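Local atomic coordinates of apolipophorin-3b (Locusta migratoria, PDB entry 1AEP), a protein that helps load diacylglycerol into lipophorin, the hemolymph lipoprotein, by covering its expanding hydrophobic surface, and so serves lipid transport during insect flight. Residues N46-K51 with E143-L148; A53-S58 with R79-S84. All blocks are in the same frame, centred on the assembly; numbering follows the deposited sequence.

In the fold
Helix 36-63 takes part in both contacts of this five-helix bundle, packing antiparallel against helix 131-154 in contact 1 and against helix 69-83 in contact 2. The segments on helix 36-63 follow one another with only Ile-52 between them, and the contact centres lie about 13 Å apart. Along the chain, contact 2 nests inside the loop that contact 1 closes. Both are buried, their centres about 7 Å and 9 Å from the centre of the chain. Contact 1 is mainly apolar side-chain packing, while contact 2 adds a threonine hydroxyl. No ligand lies at either; both are helix packing inside the soluble bundle, whose apolar faces are thought to turn to lipid when it opens.

Contact 1 of 2, residues N46-K51 with E143-L148; sequences NAFKTK and EAAANL
Phe-48 turns the CD1-CE1 side of its ring to Ala-144 and Ala-145 where two long helices of the antiparallel five-helix bundle run side by side, at 171° and with segment axes 9.5 Å apart. Its CG stands anti to the backbone N (chi1 -168°), and from there the ring reaches across to the other helix, although the CB itself does not point at it. CD1 comes to 3.9 Å from the methyl of Ala-144. The neighbouring rim atom CE1 reaches the backbone of the next residue, with Ala-145 N at 3.8 Å, near the ring plane and at its edge. The Ala-145 methyl is a looser neighbour, its CB 4.2 Å from CE1. Phe-48 CB meets Leu-148 CD1 at 4.0 Å, one helical turn further along helix 131-154. Ile-85, in the loop after helix 69-83, also touches the Phe-48 side chain.

An alanine at Phe-48 would keep the CB touch to Leu-148 but would probably leave a gap where CD1 and CE1 had met Ala-144, Ala-145 and Leu-148.

With alanines at 144 and 145, the ring rim can approach the backbone, as the closeness of CE1 to Ala-145 N indicates. Lys-51 joins at the periphery: its CB packs on Ala-144 CB, chi2 (-74°) bends the chain at CD, and the rest leads away; NZ makes a long, weak ion pair with Glu-54. Ala-144 CB thus sits between two residues of helix 36-63, 3.9 Å from Lys-51 CB and equally near Phe-48 CE1.

Contact 2 of 2, residues A53-S58 with R79-S84; sequences AEVTTS and RNLNNS
The carboxamide of Asn-82 is the flat group that touches across this contact, and it does so through its oxygen: OD1 lies 4.3 Å from the Ala-53 methyl carbon CB, a loose van der Waals approach. The rest of the contact is aliphatic packing around one threonine hydroxyl, between two antiparallel bundle helices, their segment axes 8.8 Å apart and crossing at -164°.

Thr-56 fills the middle. Its OG1, set beside the backbone N with chi1 -85°, points into the interface and comes to 3.5 Å from Leu-81 CB. Asn-82 N is 3.7 Å from the same OG1, and Asn-82 CB is slightly farther off. The side chains of Thr-56 and Leu-81 pass alongside, running in opposite senses, and the leucine's CD1 also comes within 4.1 Å of the hydroxyl oxygen OG1. The polar partners of OG1 lie just outside the two segments: it hydrogen-bonds to the carbonyl of Ala-78 on helix 69-83, and weakly to that of Ile-52 in its own helix.

Deeper in the bundle, Val-55 CG1 meets Leu-81 CD1 at 4.2 Å. Each of the two has further company: Val-55 rests on Ala-137, Lys-140 and Thr-141 of helix 131-154, and Leu-81 on Val-108 and Gln-111 of helix 94-121, so this pair sits where four helices of the bundle come together.

Chemically, the buried Thr-56 hydroxyl can sit among aliphatic neighbours, probably because its bond to the Ala-78 carbonyl meets its polar need. That bond gives a helix pair otherwise held here by apolar packing a side-chain-to-main-chain link, from Thr-56 to the residue just before segment 79-84.

Contact 1 of 2, residues N46-K51 with E143-L148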
loop_
_atom_site.group_PDB
_atom_site.type_symbol
_atom_site.label_atom_id
_atom_site.label_comp_id
_atom_site.label_asym_id
_atom_site.label_seq_id
_atom_site.Cartn_x
_atom_site.Cartn_y
_atom_site.Cartn_z
ATOM N N ASN A 46 -11.558 0.565 0.827
ATOM C CA ASN A 46 -11.820 0.563 -0.573
ATOM C C ASN A 46 -11.084 1.645 -1.304
ATOM O O ASN A 46 -10.660 1.472 -2.434
ATOM C CB ASN A 46 -13.300 0.532 -0.886
ATOM C CG ASN A 46 -13.883 -0.867 -0.947
ATOM O OD1 ASN A 46 -13.256 -1.823 -1.485
ATOM N ND2 ASN A 46 -15.089 -1.005 -0.416
ATOM N N ALA A 47 -10.937 2.780 -0.643
ATOM C CA ALA A 47 -10.227 3.881 -1.266
ATOM C C ALA A 47 -8.762 3.524 -1.515
ATOM O O ALA A 47 -8.190 3.820 -2.565
ATOM C CB ALA A 47 -10.361 5.047 -0.331
ATOM N N PHE A 48 -8.173 2.863 -0.531
ATOM C CA PHE A 48 -6.808 2.433 -0.580
ATOM C C PHE A 48 -6.604 1.430 -1.658
ATOM O O PHE A 48 -5.757 1.550 -2.560
ATOM C CB PHE A 48 -6.619 1.704 0.755
ATOM C CG PHE A 48 -5.189 1.427 1.047
ATOM C CD1 PHE A 48 -4.300 2.460 1.330
ATOM C CD2 PHE A 48 -4.699 0.127 0.990
ATOM C CE1 PHE A 48 -2.949 2.219 1.564
ATOM C CE2 PHE A 48 -3.347 -0.131 1.196
ATOM C CZ PHE A 48 -2.467 0.916 1.468
ATOM N N LYS A 49 -7.415 0.394 -1.528
ATOM C CA LYS A 49 -7.348 -0.698 -2.466
ATOM C C LYS A 49 -7.318 -0.132 -3.868
ATOM O O LYS A 49 -6.585 -0.568 -4.751
ATOM C CB LYS A 49 -8.645 -1.426 -2.179
ATOM C CG LYS A 49 -8.961 -2.723 -2.887
ATOM C CD LYS A 49 -9.767 -3.675 -2.005
ATOM C CE LYS A 49 -11.255 -3.867 -2.380
ATOM N NZ LYS A 49 -11.806 -5.156 -1.931
ATOM N N THR A 50 -8.172 0.861 -4.064
ATOM C CA THR A 50 -8.347 1.508 -5.367
ATOM C C THR A 50 -7.074 2.111 -5.893
ATOM O O THR A 50 -6.739 2.015 -7.063
ATOM C CB THR A 50 -9.530 2.509 -5.379
ATOM O OG1 THR A 50 -10.782 1.864 -5.431
ATOM C CG2 THR A 50 -9.436 3.619 -6.405
ATOM N N LYS A 51 -6.404 2.810 -4.995
ATOM C CA LYS A 51 -5.168 3.463 -5.311
ATOM C C LYS A 51 -4.036 2.462 -5.581
ATOM O O LYS A 51 -3.333 2.593 -6.578
ATOM C CB LYS A 51 -4.808 4.427 -4.209
ATOM C CG LYS A 51 -5.646 5.682 -4.282
ATOM C CD LYS A 51 -5.217 6.570 -5.421
ATOM C CE LYS A 51 -6.085 7.815 -5.581
ATOM N NZ LYS A 51 -5.973 8.479 -6.892
ATOM N N GLU A 143 0.841 8.385 -0.240
ATOM C CA GLU A 143 -0.345 9.262 -0.237
ATOM C C GLU A 143 -1.621 8.528 0.144
ATOM O O GLU A 143 -2.427 9.010 0.952
ATOM C CB GLU A 143 -0.557 10.100 -1.527
ATOM C CG GLU A 143 -1.488 11.370 -1.370
ATOM C CD GLU A 143 -1.086 12.418 -0.356
ATOM O OE1 GLU A 143 0.241 12.456 -0.151
ATOM O OE2 GLU A 143 -1.933 13.118 0.245
ATOM N N ALA A 144 -1.810 7.358 -0.457
ATOM C CA ALA A 144 -2.964 6.560 -0.166
ATOM C C ALA A 144 -3.027 6.310 1.331
ATOM O O ALA A 144 -4.046 6.533 1.973
ATOM C CB ALA A 144 -2.876 5.263 -0.933
ATOM N N ALA A 145 -1.901 5.881 1.901
ATOM C CA ALA A 145 -1.782 5.629 3.329
ATOM C C ALA A 145 -1.894 6.905 4.181
ATOM O O ALA A 145 -2.409 6.855 5.297
ATOM C CB ALA A 145 -0.466 4.896 3.633
ATOM N N ALA A 146 -1.402 8.058 3.714
ATOM C CA ALA A 146 -1.553 9.264 4.514
ATOM C C ALA A 146 -3.017 9.685 4.518
ATOM O O ALA A 146 -3.579 10.087 5.528
ATOM C CB ALA A 146 -0.758 10.388 3.922
ATOM N N ASN A 147 -3.649 9.565 3.354
ATOM C CA ASN A 147 -5.034 9.910 3.187
ATOM C C ASN A 147 -5.902 9.128 4.125
ATOM O O ASN A 147 -6.768 9.688 4.796
ATOM C CB ASN A 147 -5.460 9.579 1.797
ATOM C CG ASN A 147 -5.268 10.785 0.921
ATOM O OD1 ASN A 147 -5.550 10.727 -0.271
ATOM N ND2 ASN A 147 -4.758 11.875 1.514
ATOM N N LEU A 148 -5.654 7.825 4.160
ATOM C CA LEU A 148 -6.379 6.933 5.038
ATOM C C LEU A 148 -6.259 7.407 6.463
ATOM O O LEU A 148 -7.227 7.554 7.203
ATOM C CB LEU A 148 -5.765 5.532 4.956
ATOM C CG LEU A 148 -6.618 4.398 5.525
ATOM C CD1 LEU A 148 -6.779 3.431 4.393
ATOM C CD2 LEU A 148 -5.788 3.745 6.569
#

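Contact 2 of 2, residues A53-S58 with R79-S84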
loop_
_atom_site.group_PDB
_atom_site.type_symbol
_atom_site.label_atom_id
_atom_site.label_comp_id
_atom_site.label_asym_id
_atom_site.label_seq_id
_atom_site.Cartn_x
_atom_site.Cartn_y
_atom_site.Cartn_z
ATOM N N ALA A 53 -4.192 -0.545 -6.530
ATOM C CA ALA A 53 -4.421 -1.220 -7.768
ATOM C C ALA A 53 -4.023 -0.329 -8.958
ATOM O O ALA A 53 -3.662 -0.795 -10.040
ATOM C CB ALA A 53 -5.900 -1.574 -7.760
ATOM N N GLU A 54 -4.089 0.985 -8.758
ATOM C CA GLU A 54 -3.727 1.915 -9.809
ATOM C C GLU A 54 -2.270 1.779 -10.159
ATOM O O GLU A 54 -1.896 1.727 -11.332
ATOM C CB GLU A 54 -3.945 3.360 -9.354
ATOM C CG GLU A 54 -4.593 4.279 -10.389
ATOM C CD GLU A 54 -5.409 5.342 -9.717
ATOM O OE1 GLU A 54 -4.938 6.380 -9.345
ATOM O OE2 GLU A 54 -6.675 4.958 -9.563
ATOM N N VAL A 55 -1.457 1.745 -9.099
ATOM C CA VAL A 55 -0.024 1.605 -9.134
ATOM C C VAL A 55 0.329 0.323 -9.834
ATOM O O VAL A 55 1.068 0.290 -10.824
ATOM C CB VAL A 55 0.433 1.509 -7.663
ATOM C CG1 VAL A 55 1.866 1.130 -7.520
ATOM C CG2 VAL A 55 0.207 2.818 -6.981
ATOM N N THR A 56 -0.242 -0.763 -9.326
ATOM C CA THR A 56 -0.035 -2.066 -9.908
ATOM C C THR A 56 -0.181 -2.055 -11.418
ATOM O O THR A 56 0.611 -2.635 -12.146
ATOM C CB THR A 56 -1.106 -2.962 -9.309
ATOM O OG1 THR A 56 -0.648 -3.446 -8.068
ATOM C CG2 THR A 56 -1.349 -4.085 -10.265
ATOM N N THR A 57 -1.213 -1.362 -11.891
ATOM C CA THR A 57 -1.486 -1.245 -13.309
ATOM C C THR A 57 -0.478 -0.398 -14.046
ATOM O O THR A 57 -0.051 -0.685 -15.149
ATOM C CB THR A 57 -2.910 -0.756 -13.534
ATOM O OG1 THR A 57 -3.712 -1.795 -13.046
ATOM C CG2 THR A 57 -3.157 -0.573 -15.015
ATOM N N SER A 58 -0.043 0.643 -13.412
ATOM C CA SER A 58 0.908 1.450 -14.116
ATOM C C SER A 58 2.299 0.837 -14.159
ATOM O O SER A 58 3.083 1.095 -15.064
ATOM C CB SER A 58 0.866 2.829 -13.506
ATOM O OG SER A 58 1.560 2.789 -12.306
ATOM N N ARG A 79 1.790 -7.639 -9.484
ATOM C CA ARG A 79 0.794 -8.676 -9.265
ATOM C C ARG A 79 0.606 -8.933 -7.788
ATOM O O ARG A 79 -0.499 -8.991 -7.278
ATOM C CB ARG A 79 1.104 -9.990 -9.962
ATOM C CG ARG A 79 0.589 -10.035 -11.396
ATOM C CD ARG A 79 0.779 -11.381 -12.098
ATOM N NE ARG A 79 0.857 -11.285 -13.569
ATOM C CZ ARG A 79 -0.116 -10.858 -14.392
ATOM N NH1 ARG A 79 -1.321 -10.466 -13.940
ATOM N NH2 ARG A 79 0.118 -10.823 -15.713
ATOM N N ASN A 80 1.725 -9.062 -7.104
ATOM C CA ASN A 80 1.724 -9.299 -5.683
ATOM C C ASN A 80 1.076 -8.194 -4.875
ATOM O O ASN A 80 0.294 -8.488 -3.972
ATOM C CB ASN A 80 3.142 -9.515 -5.208
ATOM C CG ASN A 80 3.432 -10.932 -5.418
ATOM O OD1 ASN A 80 3.160 -11.767 -4.555
ATOM N ND2 ASN A 80 3.893 -11.267 -6.658
ATOM N N LEU A 81 1.422 -6.924 -5.185
ATOM C CA LEU A 81 0.836 -5.817 -4.472
ATOM C C LEU A 81 -0.660 -5.954 -4.540
ATOM O O LEU A 81 -1.359 -5.797 -3.562
ATOM C CB LEU A 81 1.110 -4.526 -5.206
ATOM C CG LEU A 81 2.318 -3.839 -4.693
ATOM C CD1 LEU A 81 2.411 -2.554 -5.497
ATOM C CD2 LEU A 81 2.053 -3.536 -3.255
ATOM N N ASN A 82 -1.134 -6.317 -5.736
ATOM C CA ASN A 82 -2.546 -6.511 -5.982
ATOM C C ASN A 82 -3.147 -7.637 -5.156
ATOM O O ASN A 82 -4.303 -7.592 -4.742
ATOM C CB ASN A 82 -2.781 -6.875 -7.412
ATOM C CG ASN A 82 -4.239 -6.762 -7.643
ATOM O OD1 ASN A 82 -4.825 -5.711 -7.325
ATOM N ND2 ASN A 82 -4.811 -7.839 -8.138
ATOM N N ASN A 83 -2.367 -8.666 -4.918
ATOM C CA ASN A 83 -2.876 -9.781 -4.165
ATOM C C ASN A 83 -3.020 -9.504 -2.684
ATOM O O ASN A 83 -3.868 -10.072 -2.001
ATOM C CB ASN A 83 -2.185 -11.108 -4.487
ATOM C CG ASN A 83 -2.392 -11.449 -5.961
ATOM O OD1 ASN A 83 -1.912 -12.476 -6.462
ATOM N ND2 ASN A 83 -3.103 -10.564 -6.681
ATOM N N SER A 84 -2.198 -8.621 -2.175
ATOM C CA SER A 84 -2.320 -8.354 -0.772
ATOM C C SER A 84 -3.431 -7.387 -0.430
ATOM O O SER A 84 -3.717 -7.192 0.742
ATOM C CB SER A 84 -1.019 -8.108 -0.039
ATOM O OG SER A 84 -0.266 -7.129 -0.692
#